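PDB 6QAZ: cyanophage-like gp41-1 intein from Metagenome, which probably carries out protein splicing, excising itself from a precursor and joining the flanking sequences, as a naturally split intein with a HINT-type fold. Local coordinates for residues 5-15 with 19-30; 77-85 with 94-102. All coordinates share one frame; numbering follows the deposited sequence.

Contact 1 (5-15 with 19-30); sequences LDLKTQVQTPQ and EISNIQVGDLVL
Lys8 NZ and Glu19 OE2 form a salt bridge at 2.7 Å that uses the syn lone pair of the oxygen. The two side chains run side by side in the same direction, and the lysine chain bends at its last two torsions (chi3 49°, chi4 83°) to bring NZ to the carboxylate. The bridge belongs to the all-beta HINT fold of inteins, in which strand 10-13 pairs with 16-19 in a small two-stranded antiparallel sheet and the chain then passes through a 3-10 turn, 20-22. Lys8 sits in a type I turn from Asp6 to Thr9, in which Asp6 O accepts both the NH and the hydroxyl of Thr9 from one face, and Asp6 OD1 is held by Arg106. Leu7 O receives the backbone NH of Ser21 at 3.2 Å, in the carbonyl plane and on a lone pair. Next along, Ile20 N donates to Thr9 O at 2.8 Å, and Gln10 and Glu19 form an antiparallel non-hydrogen-bonded pair.

Val11 CG2 meets Ile23 CD1 tip to tip at 3.7 Å and also touches Val29 CG1; both valines also touch Phe119 of strand 118-121. Farther on, strands 10-13 and 28-30 cross at 109°, and Leu30 N reaches Gln12 O at 2.8 Å. In the conformer modelled here, Gln12 lies alongside Leu30, its amide against CD2, while Lys90 binds OE1. One water links Gln12 N to Leu30 O; a second takes the NH of Leu28 at 3.0 Å and donates to both Asp27 OD1 and Gln15 OE1.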
loop_
_atom_site.group_PDB
_atom_site.type_symbol
_atom_site.label_atom_id
_atom_site.label_comp_id
_atom_site.label_asym_id
_atom_site.label_seq_id
_atom_site.Cartn_x
_atom_site.Cartn_y
_atom_site.Cartn_z
ATOM N N LEU A 5 2.569 -1.165 6.183
ATOM C CA LEU A 5 1.193 -1.547 5.872
ATOM C C LEU A 5 0.667 -2.533 6.918
ATOM O O LEU A 5 1.393 -3.343 7.492
ATOM C CB LEU A 5 1.131 -2.207 4.505
ATOM C CG LEU A 5 1.413 -1.279 3.333
ATOM C CD1 LEU A 5 1.497 -2.026 2.028
ATOM C CD2 LEU A 5 0.429 -0.192 3.221
ATOM N N ASP A 6 -0.662 -2.549 7.088
ATOM C CA ASP A 6 -1.278 -3.534 7.988
ATOM C C ASP A 6 -0.920 -4.942 7.572
ATOM O O ASP A 6 -0.882 -5.267 6.373
ATOM C CB ASP A 6 -2.782 -3.333 7.992
ATOM C CG ASP A 6 -3.451 -4.163 9.043
ATOM O OD1 ASP A 6 -3.297 -3.799 10.220
ATOM O OD2 ASP A 6 -4.060 -5.201 8.687
ATOM N N LEU A 7 -0.763 -5.825 8.551
ATOM C CA LEU A 7 -0.404 -7.232 8.287
ATOM C C LEU A 7 -1.405 -7.951 7.394
ATOM O O LEU A 7 -0.981 -8.877 6.680
ATOM C CB LEU A 7 -0.344 -8.019 9.593
ATOM C CG LEU A 7 1.030 -8.163 10.231
ATOM C CD1 LEU A 7 1.482 -6.844 10.753
ATOM C CD2 LEU A 7 0.989 -9.201 11.344
ATOM N N LYS A 8 -2.673 -7.591 7.432
ATOM C CA LYS A 8 -3.715 -8.316 6.702
ATOM C C LYS A 8 -3.958 -7.726 5.326
ATOM O O LYS A 8 -4.830 -8.220 4.598
ATOM C CB LYS A 8 -4.995 -8.346 7.516
ATOM C CG LYS A 8 -4.801 -9.096 8.839
ATOM C CD LYS A 8 -5.970 -9.584 9.576
ATOM C CE LYS A 8 -7.005 -10.374 8.795
ATOM N NZ LYS A 8 -6.759 -11.826 8.586
ATOM N N THR A 9 -3.209 -6.708 4.933
ATOM C CA THR A 9 -3.302 -6.166 3.571
ATOM C C THR A 9 -3.068 -7.284 2.573
ATOM O O THR A 9 -2.084 -8.021 2.717
ATOM C CB THR A 9 -2.224 -5.097 3.384
ATOM O OG1 THR A 9 -2.321 -4.080 4.397
ATOM C CG2 THR A 9 -2.330 -4.440 2.033
ATOM N N GLN A 10 -3.894 -7.397 1.553
ATOM C CA GLN A 10 -3.731 -8.442 0.541
ATOM C C GLN A 10 -2.994 -7.908 -0.681
ATOM O O GLN A 10 -3.255 -6.812 -1.165
ATOM C CB GLN A 10 -5.045 -9.063 0.143
ATOM C CG GLN A 10 -5.611 -9.955 1.234
ATOM C CD GLN A 10 -6.942 -10.514 0.814
ATOM O OE1 GLN A 10 -7.913 -9.766 0.636
ATOM N NE2 GLN A 10 -7.014 -11.814 0.583
ATOM N N VAL A 11 -2.077 -8.719 -1.171
ATOM C CA VAL A 11 -1.339 -8.455 -2.423
ATOM C C VAL A 11 -1.547 -9.667 -3.324
ATOM O O VAL A 11 -1.828 -10.774 -2.862
ATOM C CB VAL A 11 0.145 -8.186 -2.142
ATOM C CG1 VAL A 11 0.297 -6.951 -1.283
ATOM C CG2 VAL A 11 0.845 -9.376 -1.521
ATOM N N GLN A 12 -1.414 -9.452 -4.620
ATOM C CA GLN A 12 -1.678 -10.479 -5.627
ATOM C C GLN A 12 -0.356 -11.103 -6.087
ATOM O O GLN A 12 0.478 -10.388 -6.653
ATOM C CB GLN A 12 -2.425 -9.800 -6.759
ATOM C CG GLN A 12 -3.060 -10.794 -7.690
ATOM C CD GLN A 12 -4.008 -10.149 -8.661
ATOM O OE1 GLN A 12 -4.510 -9.040 -8.490
ATOM N NE2 GLN A 12 -4.267 -10.877 -9.710
ATOM N N THR A 13 -0.191 -12.392 -5.862
ATOM C CA THR A 13 0.960 -13.142 -6.382
ATOM C C THR A 13 0.470 -13.977 -7.539
ATOM O O THR A 13 -0.735 -14.227 -7.683
ATOM C CB THR A 13 1.631 -13.991 -5.309
ATOM O OG1 THR A 13 0.862 -15.176 -5.089
ATOM C CG2 THR A 13 1.883 -13.232 -4.035
ATOM N N PRO A 14 1.378 -14.602 -8.300
ATOM C CA PRO A 14 0.930 -15.555 -9.315
ATOM C C PRO A 14 0.199 -16.766 -8.728
ATOM O O PRO A 14 -0.434 -17.480 -9.479
ATOM C CB PRO A 14 2.222 -15.915 -10.062
ATOM C CG PRO A 14 3.123 -14.700 -9.838
ATOM C CD PRO A 14 2.836 -14.325 -8.402
ATOM N N GLN A 15 0.432 -17.069 -7.457
ATOM C CA GLN A 15 -0.208 -18.207 -6.758
ATOM C C GLN A 15 -1.498 -17.765 -6.040
ATOM O O GLN A 15 -2.117 -18.640 -5.405
ATOM C CB GLN A 15 0.799 -18.798 -5.776
ATOM C CG GLN A 15 2.061 -19.350 -6.444
ATOM C CD GLN A 15 3.106 -18.317 -6.824
ATOM O OE1 GLN A 15 3.258 -17.254 -6.206
ATOM N NE2 GLN A 15 3.856 -18.649 -7.872
ATOM N N GLU A 19 -1.789 -12.396 2.245
ATOM C CA GLU A 19 -1.624 -11.309 3.210
ATOM C C GLU A 19 -0.157 -10.923 3.240
ATOM O O GLU A 19 0.756 -11.775 3.175
ATOM C CB GLU A 19 -2.104 -11.699 4.598
ATOM C CG GLU A 19 -3.625 -11.853 4.643
ATOM C CD GLU A 19 -4.197 -12.202 6.026
ATOM O OE1 GLU A 19 -3.418 -12.492 6.960
ATOM O OE2 GLU A 19 -5.420 -12.128 6.206
ATOM N N ILE A 20 0.110 -9.627 3.347
ATOM C CA ILE A 20 1.486 -9.140 3.226
ATOM C C ILE A 20 2.355 -9.690 4.360
ATOM O O ILE A 20 3.569 -9.839 4.160
ATOM C CB ILE A 20 1.505 -7.616 3.102
ATOM C CG1 ILE A 20 2.827 -7.124 2.531
ATOM C CG2 ILE A 20 1.105 -6.939 4.384
ATOM C CD1 ILE A 20 2.876 -5.658 2.267
ATOM N N SER A 21 1.783 -9.988 5.518
ATOM C CA SER A 21 2.538 -10.619 6.609
ATOM C C SER A 21 3.111 -11.975 6.219
ATOM O O SER A 21 4.004 -12.444 6.913
ATOM C CB SER A 21 1.633 -10.787 7.820
ATOM O OG SER A 21 0.567 -11.687 7.498
ATOM N N ASN A 22 2.606 -12.604 5.165
ATOM C CA ASN A 22 3.075 -13.921 4.724
ATOM C C ASN A 22 4.038 -13.797 3.531
ATOM O O ASN A 22 4.529 -14.826 3.090
ATOM C CB ASN A 22 1.886 -14.809 4.399
ATOM C CG ASN A 22 1.036 -15.132 5.603
ATOM O OD1 ASN A 22 1.553 -15.231 6.719
ATOM N ND2 ASN A 22 -0.270 -15.282 5.425
ATOM N N ILE A 23 4.275 -12.612 3.021
ATOM C CA ILE A 23 5.163 -12.418 1.854
ATOM C C ILE A 23 6.608 -12.676 2.284
ATOM O O ILE A 23 7.030 -12.318 3.392
ATOM C CB ILE A 23 4.953 -11.014 1.286
ATOM C CG1 ILE A 23 3.646 -10.937 0.510
ATOM C CG2 ILE A 23 6.155 -10.529 0.468
ATOM C CD1 ILE A 23 3.665 -11.635 -0.819
ATOM N N GLN A 24 7.351 -13.274 1.370
ATOM C CA GLN A 24 8.779 -13.565 1.586
ATOM C C GLN A 24 9.585 -13.037 0.417
ATOM O O GLN A 24 9.062 -12.840 -0.699
ATOM C CB GLN A 24 8.970 -15.038 1.886
ATOM C CG GLN A 24 8.602 -15.910 0.737
ATOM C CD GLN A 24 8.573 -17.324 1.261
ATOM O OE1 GLN A 24 7.522 -17.941 1.397
ATOM N NE2 GLN A 24 9.740 -17.812 1.617
ATOM N N VAL A 25 10.855 -12.821 0.654
ATOM C CA VAL A 25 11.774 -12.458 -0.430
ATOM C C VAL A 25 11.668 -13.509 -1.517
ATOM O O VAL A 25 11.635 -14.716 -1.246
ATOM C CB VAL A 25 13.207 -12.327 0.085
ATOM C CG1 VAL A 25 14.208 -12.198 -1.065
ATOM C CG2 VAL A 25 13.354 -11.195 1.094
ATOM N N GLY A 26 11.619 -13.029 -2.755
ATOM C CA GLY A 26 11.460 -13.881 -3.937
ATOM C C GLY A 26 10.036 -14.024 -4.409
ATOM O O GLY A 26 9.846 -14.444 -5.555
ATOM N N ASP A 27 9.047 -13.701 -3.580
ATOM C CA ASP A 27 7.658 -13.637 -4.071
ATOM C C ASP A 27 7.563 -12.585 -5.173
ATOM O O ASP A 27 8.393 -11.686 -5.287
ATOM C CB ASP A 27 6.664 -13.257 -2.974
ATOM C CG ASP A 27 6.000 -14.384 -2.189
ATOM O OD1 ASP A 27 5.426 -15.293 -2.805
ATOM O OD2 ASP A 27 6.091 -14.349 -0.932
ATOM N N LEU A 28 6.527 -12.711 -5.974
ATOM C CA LEU A 28 6.179 -11.759 -7.036
ATOM C C LEU A 28 4.827 -11.130 -6.701
ATOM O O LEU A 28 3.898 -11.885 -6.374
ATOM C CB LEU A 28 6.123 -12.507 -8.365
ATOM C CG LEU A 28 7.483 -12.889 -8.957
ATOM C CD1 LEU A 28 7.321 -13.943 -10.015
ATOM C CD2 LEU A 28 8.214 -11.672 -9.516
ATOM N N VAL A 29 4.736 -9.805 -6.779
ATOM C CA VAL A 29 3.488 -9.088 -6.448
ATOM C C VAL A 29 3.068 -8.226 -7.611
ATOM O O VAL A 29 3.897 -7.540 -8.239
ATOM C CB VAL A 29 3.610 -8.297 -5.146
ATOM C CG1 VAL A 29 3.735 -9.240 -3.960
ATOM C CG2 VAL A 29 4.717 -7.268 -5.161
ATOM N N LEU A 30 1.771 -8.215 -7.887
ATOM C CA LEU A 30 1.253 -7.539 -9.082
ATOM C C LEU A 30 1.229 -6.033 -8.875
ATOM O O LEU A 30 0.739 -5.545 -7.851
ATOM C CB LEU A 30 -0.158 -8.037 -9.382
ATOM C CG LEU A 30 -0.770 -7.474 -10.657
ATOM C CD1 LEU A 30 -0.023 -7.928 -11.900
ATOM C CD2 LEU A 30 -2.232 -7.859 -10.749
HETATM O O HOH W 1 -0.251 -7.008 -5.572
HETATM O O HOH W 2 5.091 -15.327 -5.474
#

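Contact 2 (77-85 with 94-102)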
loop_
_atom_site.group_PDB
_atom_site.type_symbol
_atom_site.label_atom_id
_atom_site.label_comp_id
_atom_site.label_asym_id
_atom_site.label_seq_id
_atom_site.Cartn_x
_atom_site.Cartn_y
_atom_site.Cartn_z
ATOM N N ILE A 77 0.584 10.536 4.003
ATOM C CA ILE A 77 -0.268 11.315 4.927
ATOM C C ILE A 77 0.558 12.425 5.558
ATOM O O ILE A 77 0.068 13.587 5.656
ATOM C CB ILE A 77 -0.943 10.385 5.941
ATOM C CG1 ILE A 77 -1.970 9.506 5.218
ATOM C CG2 ILE A 77 -1.569 11.154 7.089
ATOM C CD1 ILE A 77 -2.432 8.318 6.052
ATOM N N SER A 78 1.776 12.157 5.977
ATOM C CA SER A 78 2.592 13.217 6.621
ATOM C C SER A 78 2.829 14.368 5.650
ATOM O O SER A 78 3.027 15.501 6.107
ATOM C CB SER A 78 3.874 12.669 7.142
ATOM O OG SER A 78 4.693 12.224 6.077
ATOM N N GLY A 79 2.868 14.075 4.359
ATOM C CA GLY A 79 3.099 15.063 3.290
ATOM C C GLY A 79 1.846 15.633 2.684
ATOM O O GLY A 79 1.962 16.362 1.697
ATOM N N GLY A 80 0.688 15.393 3.280
ATOM C CA GLY A 80 -0.541 16.079 2.861
ATOM C C GLY A 80 -1.520 15.244 2.081
ATOM O O GLY A 80 -2.536 15.778 1.621
ATOM N N LEU A 81 -1.296 13.933 1.916
ATOM C CA LEU A 81 -2.332 13.105 1.263
ATOM C C LEU A 81 -3.614 13.228 2.082
ATOM O O LEU A 81 -3.577 13.049 3.295
ATOM C CB LEU A 81 -1.867 11.659 1.222
ATOM C CG LEU A 81 -2.791 10.703 0.483
ATOM C CD1 LEU A 81 -2.866 11.049 -0.999
ATOM C CD2 LEU A 81 -2.285 9.296 0.633
ATOM N N LYS A 82 -4.727 13.558 1.445
ATOM C CA LYS A 82 -5.961 13.866 2.194
ATOM C C LYS A 82 -7.185 13.562 1.349
ATOM O O LYS A 82 -7.154 13.357 0.128
ATOM C CB LYS A 82 -5.966 15.325 2.595
ATOM C CG LYS A 82 -5.952 16.235 1.421
ATOM C CD LYS A 82 -6.037 17.707 1.816
ATOM C CE LYS A 82 -4.899 18.239 2.678
ATOM N NZ LYS A 82 -3.588 18.294 1.965
ATOM N N GLU A 83 -8.277 13.585 2.073
ATOM C CA GLU A 83 -9.600 13.419 1.471
ATOM C C GLU A 83 -9.748 14.381 0.287
ATOM O O GLU A 83 -9.336 15.558 0.356
ATOM C CB GLU A 83 -10.671 13.625 2.537
ATOM C CG GLU A 83 -10.534 12.653 3.703
ATOM C CD GLU A 83 -11.044 13.123 5.062
ATOM O OE1 GLU A 83 -11.968 13.999 5.107
ATOM O OE2 GLU A 83 -10.424 12.660 6.084
ATOM N N GLY A 84 -10.353 13.873 -0.771
ATOM C CA GLY A 84 -10.612 14.621 -1.989
ATOM C C GLY A 84 -9.555 14.457 -3.038
ATOM O O GLY A 84 -9.800 14.827 -4.195
ATOM N N MET A 85 -8.374 13.968 -2.652
ATOM C CA MET A 85 -7.362 13.540 -3.635
ATOM C C MET A 85 -7.737 12.166 -4.134
ATOM O O MET A 85 -8.595 11.526 -3.545
ATOM C CB MET A 85 -5.977 13.537 -2.993
ATOM C CG MET A 85 -5.529 14.937 -2.627
ATOM S SD MET A 85 -3.904 14.865 -1.877
ATOM C CE MET A 85 -3.585 16.598 -1.610
ATOM N N LEU A 94 -8.853 6.163 -11.408
ATOM C CA LEU A 94 -8.760 7.111 -10.295
ATOM C C LEU A 94 -9.997 7.011 -9.424
ATOM O O LEU A 94 -11.116 6.983 -9.940
ATOM C CB LEU A 94 -8.640 8.501 -10.888
ATOM C CG LEU A 94 -7.275 8.814 -11.468
ATOM C CD1 LEU A 94 -7.345 9.979 -12.440
ATOM C CD2 LEU A 94 -6.251 9.066 -10.364
ATOM N N LYS A 95 -9.800 6.991 -8.121
ATOM C CA LYS A 95 -10.896 6.981 -7.148
ATOM C C LYS A 95 -10.589 7.952 -6.030
ATOM O O LYS A 95 -9.471 7.970 -5.483
ATOM C CB LYS A 95 -11.134 5.582 -6.588
ATOM C CG LYS A 95 -11.667 4.590 -7.605
ATOM C CD LYS A 95 -13.072 4.879 -8.081
ATOM C CE LYS A 95 -13.490 3.982 -9.210
ATOM N NZ LYS A 95 -14.850 4.317 -9.655
ATOM N N LYS A 96 -11.579 8.740 -5.671
ATOM C CA LYS A 96 -11.432 9.735 -4.595
ATOM C C LYS A 96 -11.221 9.067 -3.243
ATOM O O LYS A 96 -11.924 8.115 -2.901
ATOM C CB LYS A 96 -12.703 10.581 -4.522
ATOM C CG LYS A 96 -13.062 11.583 -5.612
ATOM C CD LYS A 96 -12.413 12.883 -5.359
ATOM C CE LYS A 96 -12.537 13.803 -6.551
ATOM N NZ LYS A 96 -13.940 14.243 -6.788
ATOM N N ILE A 97 -10.359 9.669 -2.456
ATOM C CA ILE A 97 -10.275 9.381 -1.006
ATOM C C ILE A 97 -11.455 10.050 -0.324
ATOM O O ILE A 97 -11.600 11.266 -0.388
ATOM C CB ILE A 97 -8.953 9.874 -0.426
ATOM C CG1 ILE A 97 -7.751 9.158 -1.054
ATOM C CG2 ILE A 97 -8.954 9.676 1.087
ATOM C CD1 ILE A 97 -6.418 9.745 -0.637
ATOM N N LEU A 98 -12.290 9.255 0.315
ATOM C CA LEU A 98 -13.415 9.789 1.105
ATOM C C LEU A 98 -12.972 10.168 2.516
ATOM O O LEU A 98 -13.504 11.162 3.049
ATOM C CB LEU A 98 -14.522 8.768 1.222
ATOM C CG LEU A 98 -15.319 8.451 -0.017
ATOM C CD1 LEU A 98 -16.480 7.561 0.372
ATOM C CD2 LEU A 98 -15.826 9.669 -0.741
ATOM N N LYS A 99 -12.111 9.363 3.130
ATOM C CA LYS A 99 -11.771 9.510 4.545
ATOM C C LYS A 99 -10.352 9.073 4.742
ATOM O O LYS A 99 -9.961 8.057 4.179
ATOM C CB LYS A 99 -12.654 8.644 5.471
ATOM C CG LYS A 99 -14.135 8.793 5.367
ATOM C CD LYS A 99 -14.806 7.757 6.194
ATOM C CE LYS A 99 -16.195 7.468 5.653
ATOM N NZ LYS A 99 -17.056 6.725 6.589
ATOM N N ILE A 100 -9.678 9.740 5.649
ATOM C CA ILE A 100 -8.449 9.221 6.268
ATOM C C ILE A 100 -8.670 9.294 7.773
ATOM O O ILE A 100 -9.000 10.372 8.302
ATOM C CB ILE A 100 -7.214 9.989 5.828
ATOM C CG1 ILE A 100 -7.101 9.974 4.299
ATOM C CG2 ILE A 100 -5.992 9.379 6.505
ATOM C CD1 ILE A 100 -5.841 10.514 3.733
ATOM N N GLU A 101 -8.624 8.151 8.424
ATOM C CA GLU A 101 -9.000 7.984 9.854
ATOM C C GLU A 101 -7.758 7.506 10.612
ATOM O O GLU A 101 -7.309 6.396 10.342
ATOM C CB GLU A 101 -10.184 7.000 10.021
ATOM C CG GLU A 101 -10.663 6.847 11.483
ATOM C CD GLU A 101 -11.822 5.891 11.755
ATOM O OE1 GLU A 101 -12.906 6.046 11.100
ATOM O OE2 GLU A 101 -11.677 4.997 12.656
ATOM N N GLU A 102 -7.255 8.269 11.579
ATOM C CA GLU A 102 -6.187 7.773 12.455
ATOM C C GLU A 102 -6.775 6.663 13.315
ATOM O O GLU A 102 -7.869 6.846 13.907
ATOM C CB GLU A 102 -5.592 8.902 13.268
ATOM C CG GLU A 102 -4.387 8.448 14.054
ATOM C CD GLU A 102 -3.670 9.546 14.806
ATOM O OE1 GLU A 102 -3.946 10.730 14.550
ATOM O OE2 GLU A 102 -2.837 9.202 15.650
#
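Ile97 and the turn around Gly84 hold each other by two backbone bonds: Ile97 N donates almost straight to Met85 O at 2.8 Å (179° at the hydrogen), and Gly84 N returns a bond to Ile97 O at 2.9 Å. The segment 77-85 is thereby fastened along one edge of the long strand 93-113, just ahead of strand 86-89, which pairs with the same strand in the antiparallel sheet. Beside these bonds, Glu83 extends over the backbone of Leu98 and Lys99, its CG 3.5 Å from Lys99 CA. With CG anti to the carbonyl carbon (chi1 -59°) and the chain extended beyond it, the carboxylate is carried along to Ile100 N, which OE2 accepts at 3.0 Å, on the anti side and tilted 31° out of the carboxylate plane.

The side chains of Ile97 and Leu81 cross at about a right angle, with Ile97 CD1 3.8 Å from Leu81 CD1. Those of Ile77 and Ile100 slide past each other in opposite directions, CD1 of Ile77 3.7 Å from CG2 of Ile100. The Ile100 CD1 methyl packs on the Leu81 carbonyl, 3.4 Å from Leu81 O, and beside Lys82 CA.

Around this shell, a type II turn from Lys82 to Met85 presents the Gly84 amide; at Gly84's positive phi a CB would be jammed against the carbonyl oxygen of Glu83. Leu98 and Lys99 both face Thr53 of strand 45-54 in a classic beta bulge, and Ile52 and Leu54 of that strand pack against Ile97. In the conformer modelled, the Glu83 carboxylate thus adds a side-chain bond beside the two backbone bonds, tying a surface loop to the bulged strand.

Overall arrangement
Contacts 1 and 2 lie on opposite sides of the centre of the chain, their own centres 23 Å apart and their nearest atoms about 9 Å apart, so they do not touch. They follow each other in sequence, the first closing before the second opens. What joins them is the larger antiparallel sheet: strand 5-6 of contact 1 pairs with strand 93-113, whose earlier part forms the second segment of contact 2. Ile109 and Ile111, on the later part of that strand, pack against Ile20. A bound PEG, probably from crystallisation, lies about 3 Å from the side chain of Glu19 in contact 1.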